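Hypothetical exported protein (Streptococcus pyogenes, PDB 3PSQ) is a class B sortase involved in pilus assembly, probably acting as a cysteine transpeptidase that joins proteins through an acyl-enzyme intermediate. Local coordinates at residues 24-29 with 34-39; 50-55 with 63-68. All coordinates share one frame; numbering follows the deposited sequence.

Contact 1. Residues 24-29 with 34-39; sequences VQFDDL and SDVMAW. With ZN (zinc ion), chain P.
Phe26 of helix 22-32 meets Trp39 of strand 36-41 in an offset edge-to-face stack. The edge of the indole six-membered ring turns toward the phenyl face. The centroids are 5.7 Å apart and the planes meet at 70°. Trp39 CB also sits over the centre of the Phe26 ring, 4.2 Å from its centroid, as a CH-pi contact. Phe26 has CG anti to its own N (chi1 -164°), which sends the ring across to the strand. Phe26 CE1 lies 4.1 Å from Val36 CG1.

Leu29 and Val36 form a further apolar pair. Leu29 CB packs 4.0 Å from Val36 CG1, and Val36 CG2 rests near the Leu29 carbonyl. At the other end, Gln25 OE1 stands 3.7 Å from Trp39 CH2, at the indole edge.

Met37 and Ala38 form a classic beta bulge opposite Ile51. Asp35, just before the strand, binds zinc through OD2 at 2.0 Å, with Glu55, Glu59 and a water as the other ligands. The indole NE1 bonds to Asp48.

No hydrogen bond crosses the contact. Helix and strand are thus joined by aromatic and aliphatic packing, while Asp35 and the indole NE1 find their polar partners outside the two segments.

Contact 2. Residues 50-55 with 63-68; sequences PIVQGE and KSVEGE. With ZN (zinc ion), chain P.
Val65 packs against Pro50 and Val52, two residues of strand 48-53 whose side chains point the same way. Val65 CG1 does most of the touching. It lies 4.1 Å from Pro50 CG and equally 4.1 Å from Val52 CG1. Val65 CG2 reaches only the proline. With CG1 anti to its carbonyl carbon (chi1 -63°), Val65 directs that methyl between the two strand side chains. The proline ring and the valine cross at about a right angle. No hydrogen bond joins the segments.

Polar bonds instead fix the shape of the loop. Ser64 to Gly67 is a type I beta turn, closed by Gly67 N to Ser64 O at 2.8 Å. Ser64 N also bonds to Glu68 O. The Ser64 hydroxyl accepts from Glu68 N at 3.2 Å and donates to Glu66 OE1, which receives it on its anti lone pair. Gly67 has positive phi (96°), a conformation that suits a residue without a side chain.

Beyond the strand, Glu55 binds zinc with OE2 at 2.1 Å and, at longer range, OE1 at 2.6 Å. The bend at chi2 (80°) turns the Glu55 carboxylate toward the metal. Lys63 NZ bonds to Glu59, another zinc ligand, and the lysine charge may partly offset the carboxylates gathered there.

Strand 48-53 runs between strands 36-41 and 76-77. Leu29 of helix 22-32 touches Val65, and Val36 and Phe76 flank Val52 from the two neighbouring strands.

Contacts 1 and 2 are neighbours, with centres about 9 Å apart. They share the antiparallel pair of strands 36-41 and 48-53. Ala38 O lies 2.7 Å from Ile51 N and Asp35 O 2.9 Å from Gln53 N, both probable hydrogen bonds. Leu29 CD1 packs 3.5 Å from Pro50 CG, and Val36 CG2 rests 3.6 Å from the backbone Val65 O. Through Leu29, which touches both Pro50 and Val65, and Val36 against Val52, apolar packing continues from one contact to the other. The same zinc ion takes Asp35 from contact 1 and Glu55 from contact 2. This site is distinct from the zinc bound by His96, Cys190 and Asp192, where Cys190 is the predicted catalytic cysteine.

Contact 1. Residues 24-29 with 34-39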
ATOM      1  N   VAL A  24      13.437   9.501 -14.581  1.00 69.22           N
ATOM      2  CA  VAL A  24      14.590   8.710 -15.063  1.00 68.37           C
ATOM      3  C   VAL A  24      14.279   7.197 -15.204  1.00 67.20           C
ATOM      4  O   VAL A  24      14.764   6.560 -16.154  1.00 67.77           O
ATOM      5  CB  VAL A  24      15.881   8.979 -14.208  1.00 68.44           C
ATOM      6  CG1 VAL A  24      17.045   8.023 -14.586  1.00 68.80           C
ATOM      7  CG2 VAL A  24      16.318  10.446 -14.365  1.00 69.34           C
ATOM      8  N   GLN A  25      13.439   6.643 -14.317  1.00 64.78           N
ATOM      9  CA  GLN A  25      13.274   5.183 -14.253  1.00 62.78           C
ATOM     10  C   GLN A  25      11.972   4.524 -14.792  1.00 60.43           C
ATOM     11  O   GLN A  25      12.042   3.405 -15.314  1.00 60.11           O
ATOM     12  CB  GLN A  25      13.552   4.677 -12.828  1.00 63.43           C
ATOM     13  CG  GLN A  25      14.817   5.186 -12.180  1.00 65.24           C
ATOM     14  CD  GLN A  25      14.906   4.797 -10.703  1.00 68.48           C
ATOM     15  OE1 GLN A  25      14.081   4.029 -10.201  1.00 69.75           O
ATOM     16  NE2 GLN A  25      15.913   5.316 -10.007  1.00 68.32           N
ATOM     17  N   PHE A  26      10.818   5.186 -14.668  1.00 57.54           N
ATOM     18  CA  PHE A  26       9.507   4.523 -14.828  1.00 55.27           C
ATOM     19  C   PHE A  26       9.272   3.856 -16.176  1.00 55.25           C
ATOM     20  O   PHE A  26       8.957   2.662 -16.256  1.00 55.02           O
ATOM     21  CB  PHE A  26       8.368   5.493 -14.488  1.00 55.11           C
ATOM     22  CG  PHE A  26       7.020   4.834 -14.241  1.00 52.56           C
ATOM     23  CD1 PHE A  26       6.913   3.542 -13.730  1.00 51.43           C
ATOM     24  CD2 PHE A  26       5.855   5.538 -14.475  1.00 51.39           C
ATOM     25  CE1 PHE A  26       5.665   2.968 -13.472  1.00 47.78           C
ATOM     26  CE2 PHE A  26       4.610   4.978 -14.229  1.00 48.51           C
ATOM     27  CZ  PHE A  26       4.522   3.681 -13.742  1.00 50.44           C
ATOM     28  N   ASP A  27       9.410   4.629 -17.247  1.00 55.11           N
ATOM     29  CA  ASP A  27       9.263   4.094 -18.591  1.00 54.77           C
ATOM     30  C   ASP A  27      10.205   2.931 -18.827  1.00 53.00           C
ATOM     31  O   ASP A  27       9.802   1.907 -19.354  1.00 53.44           O
ATOM     32  CB  ASP A  27       9.509   5.184 -19.638  1.00 56.05           C
ATOM     33  CG  ASP A  27       8.368   6.189 -19.703  1.00 58.88           C
ATOM     34  OD1 ASP A  27       7.198   5.759 -19.843  1.00 61.00           O
ATOM     35  OD2 ASP A  27       8.642   7.409 -19.597  1.00 62.79           O
ATOM     36  N   ASP A  28      11.454   3.087 -18.427  1.00 51.57           N
ATOM     37  CA  ASP A  28      12.445   2.039 -18.627  1.00 50.29           C
ATOM     38  C   ASP A  28      12.122   0.778 -17.846  1.00 48.64           C
ATOM     39  O   ASP A  28      12.229  -0.303 -18.381  1.00 48.44           O
ATOM     40  CB  ASP A  28      13.831   2.525 -18.228  1.00 50.81           C
ATOM     41  CG  ASP A  28      14.513   3.306 -19.323  1.00 51.28           C
ATOM     42  OD1 ASP A  28      13.906   3.508 -20.400  1.00 50.40           O
ATOM     43  OD2 ASP A  28      15.678   3.727 -19.091  1.00 52.39           O
ATOM     44  N   LEU A  29      11.748   0.908 -16.577  1.00 46.79           N
ATOM     45  CA  LEU A  29      11.293  -0.251 -15.816  1.00 45.87           C
ATOM     46  C   LEU A  29      10.133  -0.927 -16.487  1.00 45.60           C
ATOM     47  O   LEU A  29      10.092  -2.153 -16.590  1.00 46.04           O
ATOM     48  CB  LEU A  29      10.931   0.108 -14.367  1.00 45.79           C
ATOM     49  CG  LEU A  29      12.176   0.468 -13.589  1.00 46.02           C
ATOM     50  CD1 LEU A  29      11.896   0.924 -12.191  1.00 48.13           C
ATOM     51  CD2 LEU A  29      13.127  -0.730 -13.615  1.00 47.42           C
ATOM     52  N   SER A  34       7.308  -6.437 -17.514  1.00 46.61           N
ATOM     53  CA  SER A  34       5.863  -6.225 -17.634  1.00 47.20           C
ATOM     54  C   SER A  34       5.094  -6.334 -16.302  1.00 46.32           C
ATOM     55  O   SER A  34       3.927  -5.901 -16.230  1.00 46.26           O
ATOM     56  CB  SER A  34       5.275  -7.169 -18.674  1.00 47.91           C
ATOM     57  OG  SER A  34       5.389  -8.522 -18.235  1.00 52.92           O
ATOM     58  N   ASP A  35       5.725  -6.888 -15.255  1.00 44.77           N
ATOM     59  CA  ASP A  35       5.139  -6.816 -13.894  1.00 43.51           C
ATOM     60  C   ASP A  35       5.079  -5.386 -13.313  1.00 42.66           C
ATOM     61  O   ASP A  35       4.265  -5.109 -12.432  1.00 42.34           O
ATOM     62  CB  ASP A  35       5.931  -7.682 -12.908  1.00 44.06           C
ATOM     63  CG  ASP A  35       5.677  -9.174 -13.067  1.00 43.74           C
ATOM     64  OD1 ASP A  35       4.968  -9.584 -13.999  1.00 42.23           O
ATOM     65  OD2 ASP A  35       6.203  -9.943 -12.234  1.00 46.61           O
ATOM     66  N   VAL A  36       5.976  -4.502 -13.760  1.00 42.17           N
ATOM     67  CA  VAL A  36       5.974  -3.099 -13.322  1.00 41.94           C
ATOM     68  C   VAL A  36       4.652  -2.426 -13.762  1.00 42.21           C
ATOM     69  O   VAL A  36       4.280  -2.514 -14.923  1.00 40.67           O
ATOM     70  CB  VAL A  36       7.223  -2.323 -13.835  1.00 42.43           C
ATOM     71  CG1 VAL A  36       7.146  -0.832 -13.453  1.00 41.72           C
ATOM     72  CG2 VAL A  36       8.563  -2.962 -13.282  1.00 39.79           C
ATOM     73  N   MET A  37       3.930  -1.786 -12.840  1.00 42.07           N
ATOM     74  CA  MET A  37       2.594  -1.280 -13.222  1.00 42.47           C
ATOM     75  C   MET A  37       2.164   0.039 -12.565  1.00 42.35           C
ATOM     76  O   MET A  37       1.090   0.533 -12.840  1.00 43.17           O
ATOM     77  CB  MET A  37       1.482  -2.354 -13.025  1.00 41.60           C
ATOM     78  CG  MET A  37       1.595  -3.158 -11.766  1.00 41.37           C
ATOM     79  SD  MET A  37       1.415  -2.244 -10.228  1.00 48.71           S
ATOM     80  CE  MET A  37      -0.239  -1.485 -10.418  1.00 42.29           C
ATOM     81  N   ALA A  38       2.973   0.585 -11.679  1.00 42.20           N
ATOM     82  CA  ALA A  38       2.645   1.879 -11.080  1.00 42.08           C
ATOM     83  C   ALA A  38       3.860   2.550 -10.425  1.00 42.33           C
ATOM     84  O   ALA A  38       4.890   1.927 -10.226  1.00 42.23           O
ATOM     85  CB  ALA A  38       1.522   1.747 -10.070  1.00 41.27           C
ATOM     86  N   TRP A  39       3.710   3.827 -10.078  1.00 43.16           N
ATOM     87  CA  TRP A  39       4.700   4.536  -9.294  1.00 43.07           C
ATOM     88  C   TRP A  39       3.984   5.068  -8.090  1.00 43.69           C
ATOM     89  O   TRP A  39       2.869   5.592  -8.206  1.00 44.60           O
ATOM     90  CB  TRP A  39       5.337   5.685 -10.096  1.00 42.72           C
ATOM     91  CG  TRP A  39       6.605   6.224  -9.451  1.00 41.17           C
ATOM     92  CD1 TRP A  39       6.688   7.121  -8.422  1.00 44.13           C
ATOM     93  CD2 TRP A  39       7.958   5.885  -9.793  1.00 41.95           C
ATOM     94  NE1 TRP A  39       8.014   7.346  -8.096  1.00 43.45           N
ATOM     95  CE2 TRP A  39       8.804   6.607  -8.936  1.00 42.70           C
ATOM     96  CE3 TRP A  39       8.534   5.036 -10.752  1.00 44.01           C
ATOM     97  CZ2 TRP A  39      10.190   6.503  -9.002  1.00 46.47           C
ATOM     98  CZ3 TRP A  39       9.897   4.917 -10.806  1.00 45.58           C
ATOM     99  CH2 TRP A  39      10.715   5.648  -9.940  1.00 47.72           C
TER
HETATM  100 ZN    ZN P 326       6.051 -11.945 -12.417  1.00 40.17          ZN
HETATM  101  O   HOH W   1       7.233 -12.191 -14.067  1.00 38.09           O

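Contact 2. Residues 50-55 with 63-68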
ATOM      1  N   PRO A  50       8.859   2.688  -7.985  1.00 40.68           N
ATOM      2  CA  PRO A  50       8.097   1.877  -8.916  1.00 40.22           C
ATOM      3  C   PRO A  50       7.456   0.697  -8.166  1.00 40.50           C
ATOM      4  O   PRO A  50       7.999   0.244  -7.147  1.00 41.16           O
ATOM      5  CB  PRO A  50       9.160   1.388  -9.906  1.00 39.13           C
ATOM      6  CG  PRO A  50      10.485   1.329  -9.030  1.00 40.05           C
ATOM      7  CD  PRO A  50      10.333   2.485  -8.096  1.00 40.27           C
ATOM      8  N   ILE A  51       6.291   0.243  -8.639  1.00 40.97           N
ATOM      9  CA  ILE A  51       5.499  -0.829  -7.974  1.00 41.25           C
ATOM     10  C   ILE A  51       5.310  -1.938  -8.976  1.00 40.86           C
ATOM     11  O   ILE A  51       5.030  -1.686 -10.138  1.00 41.09           O
ATOM     12  CB  ILE A  51       4.092  -0.347  -7.522  1.00 40.87           C
ATOM     13  CG1 ILE A  51       4.188   0.870  -6.562  1.00 42.32           C
ATOM     14  CG2 ILE A  51       3.291  -1.472  -6.878  1.00 40.31           C
ATOM     15  CD1 ILE A  51       4.940   0.643  -5.217  1.00 36.23           C
ATOM     16  N   VAL A  52       5.479  -3.175  -8.523  1.00 41.06           N
ATOM     17  CA  VAL A  52       5.202  -4.313  -9.373  1.00 40.60           C
ATOM     18  C   VAL A  52       3.960  -5.028  -8.902  1.00 40.77           C
ATOM     19  O   VAL A  52       3.533  -4.872  -7.750  1.00 39.62           O
ATOM     20  CB  VAL A  52       6.358  -5.340  -9.396  1.00 40.65           C
ATOM     21  CG1 VAL A  52       7.560  -4.772 -10.130  1.00 39.16           C
ATOM     22  CG2 VAL A  52       6.706  -5.793  -7.965  1.00 40.26           C
ATOM     23  N   GLN A  53       3.404  -5.842  -9.796  1.00 40.50           N
ATOM     24  CA  GLN A  53       2.456  -6.847  -9.375  1.00 40.98           C
ATOM     25  C   GLN A  53       2.950  -8.204  -9.828  1.00 41.21           C
ATOM     26  O   GLN A  53       3.231  -8.402 -11.025  1.00 40.73           O
ATOM     27  CB  GLN A  53       1.069  -6.609  -9.959  1.00 40.94           C
ATOM     28  CG  GLN A  53       0.071  -7.723  -9.569  1.00 40.93           C
ATOM     29  CD  GLN A  53      -1.290  -7.499 -10.194  1.00 41.26           C
ATOM     30  OE1 GLN A  53      -1.442  -7.600 -11.407  1.00 38.19           O
ATOM     31  NE2 GLN A  53      -2.284  -7.187  -9.366  1.00 41.37           N
ATOM     32  N   GLY A  54       3.042  -9.147  -8.886  1.00 41.81           N
ATOM     33  CA  GLY A  54       3.446 -10.505  -9.258  1.00 42.61           C
ATOM     34  C   GLY A  54       2.270 -11.403  -9.593  1.00 42.94           C
ATOM     35  O   GLY A  54       1.105 -10.984  -9.440  1.00 43.90           O
ATOM     36  N   GLU A  55       2.567 -12.640 -10.010  1.00 43.13           N
ATOM     37  CA  GLU A  55       1.524 -13.643 -10.322  1.00 42.97           C
ATOM     38  C   GLU A  55       0.988 -14.255  -9.048  1.00 43.26           C
ATOM     39  O   GLU A  55      -0.064 -14.914  -9.065  1.00 43.94           O
ATOM     40  CB  GLU A  55       2.043 -14.721 -11.259  1.00 42.66           C
ATOM     41  CG  GLU A  55       2.489 -14.177 -12.661  1.00 44.81           C
ATOM     42  CD  GLU A  55       3.886 -13.538 -12.638  1.00 45.56           C
ATOM     43  OE1 GLU A  55       4.870 -14.295 -12.618  1.00 44.89           O
ATOM     44  OE2 GLU A  55       4.006 -12.280 -12.674  1.00 44.95           O
ATOM     45  N   LYS A  63      13.129 -10.759  -5.328  1.00 41.31           N
ATOM     46  CA  LYS A  63      13.189 -10.310  -6.708  1.00 41.01           C
ATOM     47  C   LYS A  63      13.093  -8.789  -6.783  1.00 40.94           C
ATOM     48  O   LYS A  63      12.267  -8.175  -6.110  1.00 41.28           O
ATOM     49  CB  LYS A  63      12.046 -10.963  -7.483  1.00 40.52           C
ATOM     50  CG  LYS A  63      12.109 -10.791  -8.983  1.00 41.27           C
ATOM     51  CD  LYS A  63      11.017 -11.718  -9.492  1.00 42.43           C
ATOM     52  CE  LYS A  63      10.886 -11.728 -10.967  1.00 43.26           C
ATOM     53  NZ  LYS A  63       9.665 -12.545 -11.296  1.00 46.75           N
ATOM     54  N   SER A  64      13.911  -8.177  -7.624  1.00 41.28           N
ATOM     55  CA  SER A  64      13.901  -6.713  -7.797  1.00 41.83           C
ATOM     56  C   SER A  64      12.878  -6.259  -8.837  1.00 43.22           C
ATOM     57  O   SER A  64      12.385  -7.056  -9.640  1.00 43.32           O
ATOM     58  CB  SER A  64      15.274  -6.271  -8.293  1.00 40.88           C
ATOM     59  OG  SER A  64      15.465  -6.809  -9.587  1.00 42.86           O
ATOM     60  N   VAL A  65      12.606  -4.960  -8.872  1.00 44.62           N
ATOM     61  CA  VAL A  65      11.735  -4.395  -9.897  1.00 45.57           C
ATOM     62  C   VAL A  65      12.225  -4.693 -11.302  1.00 46.52           C
ATOM     63  O   VAL A  65      11.411  -4.820 -12.208  1.00 46.99           O
ATOM     64  CB  VAL A  65      11.448  -2.890  -9.699  1.00 45.65           C
ATOM     65  CG1 VAL A  65      10.714  -2.697  -8.420  1.00 46.83           C
ATOM     66  CG2 VAL A  65      12.746  -2.044  -9.688  1.00 46.07           C
ATOM     67  N   GLU A  66      13.530  -4.857 -11.496  1.00 47.22           N
ATOM     68  CA  GLU A  66      14.028  -5.196 -12.834  1.00 48.36           C
ATOM     69  C   GLU A  66      13.767  -6.662 -13.165  1.00 48.17           C
ATOM     70  O   GLU A  66      13.930  -7.056 -14.305  1.00 49.03           O
ATOM     71  CB  GLU A  66      15.542  -4.921 -13.004  1.00 49.19           C
ATOM     72  CG  GLU A  66      15.978  -3.485 -12.902  1.00 50.07           C
ATOM     73  CD  GLU A  66      16.231  -3.068 -11.453  1.00 52.67           C
ATOM     74  OE1 GLU A  66      16.061  -3.886 -10.530  1.00 53.92           O
ATOM     75  OE2 GLU A  66      16.603  -1.899 -11.223  1.00 56.57           O
ATOM     76  N   GLY A  67      13.374  -7.471 -12.184  1.00 48.11           N
ATOM     77  CA  GLY A  67      13.078  -8.869 -12.446  1.00 47.49           C
ATOM     78  C   GLY A  67      14.215  -9.830 -12.157  1.00 48.51           C
ATOM     79  O   GLY A  67      14.203 -10.977 -12.629  1.00 48.19           O
ATOM     80  N   GLU A  68      15.213  -9.384 -11.386  1.00 48.35           N
ATOM     81  CA  GLU A  68      16.326 -10.262 -11.080  1.00 47.82           C
ATOM     82  C   GLU A  68      16.349 -10.622  -9.616  1.00 46.83           C
ATOM     83  O   GLU A  68      15.628 -10.042  -8.794  1.00 46.91           O
ATOM     84  CB  GLU A  68      17.663  -9.602 -11.448  1.00 48.62           C
ATOM     85  CG  GLU A  68      17.942  -9.515 -12.949  1.00 52.65           C
ATOM     86  CD  GLU A  68      19.357  -9.041 -13.226  1.00 57.89           C
ATOM     87  OE1 GLU A  68      19.805  -8.094 -12.536  1.00 59.27           O
ATOM     88  OE2 GLU A  68      20.041  -9.620 -14.114  1.00 60.66           O
TER
HETATM   89 ZN    ZN P 326       6.051 -11.945 -12.417  1.00 40.17          ZN
HETATM   90  O   HOH W   1       7.233 -12.191 -14.067  1.00 38.09           O